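Long-range contact in FACT-Spt16 (Cicer arietinum, PDB 5CE6), which probably serves the FACT complex as a histone chaperone subunit, its N-terminal domain having a peptidase-like fold and being linked to H3-H4 binding: residues Tyr267-Gln272 / Cys300-Arg305. Sequence-based numbering, arbitrary orientation. Where two conformers were deposited one is given.
Sequences YPPIFQ and CAVGAR. With ACT (acetate ion), chain B.
The carbonyl oxygen of A301 takes the amide of I270 at 2.9 Å (N to O), and the CA-H of P269 approaches the same oxygen. The A301 amide answers to I270 O, completing a hydrogen-bonded antiparallel pair in the aminopeptidase-like (M24) part of the chain, where strand 270-273 runs against strand 296-306. Going back from P269 towards Y267 the two segments draw apart, and a water bridges the widening, donating to Y267 O at 2.6 Å and accepting from G303 N; it also lies over the centre of one face of the Y267 ring. That ring illustrates how an aromatic side chain can span an interruption in strand pairing. Its CG sits between the backbone N and carbonyl carbon (chi1 57°), and the ring reaches over to the other strand, its OH 3.3 Å from A301 CB. CE2 and CZ lie obliquely against G303, where a side-chain carbon would come very close to CE2. The hydroxyl's hydrogen-bond partner is N312 OD1 on the next strand, and F383 packs edge-to-face with the ring. An alanine in place of Y267 would probably leave N312 OD1 without this hydroxyl and open a gap beside A301 and G303. On the other side of the sheet, helices 200-230 and 237-249 cover the non-hydrogen-bonded pair F271 and C300. There, in the conformer described, the C300 sulfur, anti to its backbone N (chi1 174°), rests over the F271 ring in a Cys sulfur-aromatic contact, SG standing 3.9 Å from the centroid and 3.5 Å from both CE2 and CZ.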
loop_
_atom_site.group_PDB
_atom_site.type_symbol
_atom_site.label_atom_id
_atom_site.label_comp_id
_atom_site.label_asym_id
_atom_site.label_seq_id
_atom_site.Cartn_x
_atom_site.Cartn_y
_atom_site.Cartn_z
ATOM N N TYR A 267 -4.038 1.768 7.949
ATOM C CA TYR A 267 -4.110 3.206 8.181
ATOM C C TYR A 267 -5.303 3.425 9.100
ATOM O O TYR A 267 -6.148 2.531 9.219
ATOM C CB TYR A 267 -4.285 3.967 6.861
ATOM C CG TYR A 267 -5.512 3.555 6.060
ATOM C CD1 TYR A 267 -6.742 4.145 6.288
ATOM C CD2 TYR A 267 -5.431 2.566 5.099
ATOM C CE1 TYR A 267 -7.858 3.773 5.557
ATOM C CE2 TYR A 267 -6.536 2.177 4.377
ATOM C CZ TYR A 267 -7.749 2.781 4.611
ATOM O OH TYR A 267 -8.852 2.400 3.874
ATOM N N PRO A 268 -5.364 4.586 9.777
ATOM C CA PRO A 268 -6.518 4.828 10.645
ATOM C C PRO A 268 -7.758 4.919 9.778
ATOM O O PRO A 268 -7.731 5.678 8.806
ATOM C CB PRO A 268 -6.214 6.197 11.259
ATOM C CG PRO A 268 -4.710 6.307 11.204
ATOM C CD PRO A 268 -4.343 5.643 9.908
ATOM N N PRO A 269 -8.795 4.132 10.099
ATOM C CA PRO A 269 -10.006 4.076 9.273
ATOM C C PRO A 269 -10.550 5.456 8.968
ATOM O O PRO A 269 -10.470 6.353 9.815
ATOM C CB PRO A 269 -10.975 3.297 10.160
ATOM C CG PRO A 269 -10.054 2.303 10.856
ATOM C CD PRO A 269 -8.834 3.132 11.186
ATOM N N ILE A 270 -11.084 5.622 7.765
ATOM C CA ILE A 270 -11.539 6.928 7.311
ATOM C C ILE A 270 -13.048 6.947 7.308
ATOM O O ILE A 270 -13.674 6.111 6.677
ATOM C CB ILE A 270 -11.023 7.216 5.890
ATOM C CG1 ILE A 270 -9.493 7.396 5.922
ATOM C CG2 ILE A 270 -11.724 8.447 5.282
ATOM C CD1 ILE A 270 -8.832 7.274 4.542
ATOM N N PHE A 271 -13.626 7.881 8.054
ATOM C CA PHE A 271 -15.065 8.110 8.015
ATOM C C PHE A 271 -15.300 9.566 7.691
ATOM O O PHE A 271 -14.727 10.448 8.336
ATOM C CB PHE A 271 -15.695 7.783 9.364
ATOM C CG PHE A 271 -15.786 6.317 9.637
ATOM C CD1 PHE A 271 -14.721 5.638 10.213
ATOM C CD2 PHE A 271 -16.933 5.610 9.295
ATOM C CE1 PHE A 271 -14.792 4.273 10.447
ATOM C CE2 PHE A 271 -17.018 4.241 9.540
ATOM C CZ PHE A 271 -15.947 3.580 10.118
ATOM N N GLN A 272 -16.141 9.824 6.690
ATOM C CA GLN A 272 -16.414 11.198 6.266
ATOM C C GLN A 272 -17.889 11.371 5.965
ATOM O O GLN A 272 -18.527 10.466 5.422
ATOM C CB GLN A 272 -15.608 11.534 5.004
ATOM C CG GLN A 272 -14.106 11.457 5.194
ATOM C CD GLN A 272 -13.317 11.681 3.920
ATOM O OE1 GLN A 272 -13.881 11.780 2.831
ATOM N NE2 GLN A 272 -11.993 11.725 4.047
ATOM N N CYS A 300 -16.730 5.517 3.934
ATOM C CA CYS A 300 -15.892 4.746 4.851
ATOM C C CYS A 300 -14.839 3.965 4.090
ATOM O O CYS A 300 -15.151 3.208 3.172
ATOM C CB CYS A 300 -16.704 3.763 5.703
ATOM S SG CYS A 300 -15.639 2.673 6.727
ATOM N N ALA A 301 -13.586 4.142 4.486
ATOM C CA ALA A 301 -12.489 3.354 3.923
ATOM C C ALA A 301 -11.751 2.677 5.067
ATOM O O ALA A 301 -11.388 3.321 6.044
ATOM C CB ALA A 301 -11.534 4.234 3.122
ATOM N N VAL A 302 -11.551 1.368 4.951
ATOM C CA VAL A 302 -10.842 0.640 5.998
ATOM C C VAL A 302 -9.900 -0.378 5.378
ATOM O O VAL A 302 -10.190 -0.952 4.332
ATOM C CB VAL A 302 -11.844 -0.030 6.979
ATOM C CG1 VAL A 302 -12.790 -0.931 6.242
ATOM C CG2 VAL A 302 -11.127 -0.806 8.043
ATOM N N GLY A 303 -8.754 -0.598 6.008
ATOM C CA GLY A 303 -7.870 -1.634 5.509
ATOM C C GLY A 303 -7.158 -2.344 6.636
ATOM O O GLY A 303 -6.597 -1.697 7.528
ATOM N N ALA A 304 -7.193 -3.673 6.594
ATOM C CA ALA A 304 -6.468 -4.508 7.547
ATOM C C ALA A 304 -5.208 -5.054 6.895
ATOM O O ALA A 304 -5.137 -5.215 5.669
ATOM C CB ALA A 304 -7.331 -5.651 8.045
ATOM N N ARG A 305 -4.219 -5.345 7.730
ATOM C CA ARG A 305 -2.937 -5.843 7.268
ATOM C C ARG A 305 -2.704 -7.198 7.926
ATOM O O ARG A 305 -2.988 -7.381 9.114
ATOM C CB ARG A 305 -1.839 -4.855 7.685
ATOM C CG ARG A 305 -0.585 -4.879 6.823
ATOM C CD ARG A 305 0.413 -3.817 7.295
ATOM N NE ARG A 305 1.626 -3.799 6.477
ATOM C CZ ARG A 305 2.705 -3.072 6.756
ATOM N NH1 ARG A 305 2.727 -2.300 7.835
ATOM N NH2 ARG A 305 3.761 -3.116 5.958
HETATM C C ACT B . 6.274 -0.530 5.593
HETATM O O ACT B . 6.792 0.580 5.841
HETATM O OXT ACT B . 5.636 -1.064 6.531
HETATM C CH3 ACT B . 6.421 -1.177 4.248
HETATM O O HOH W 1 -8.049 0.970 8.303
#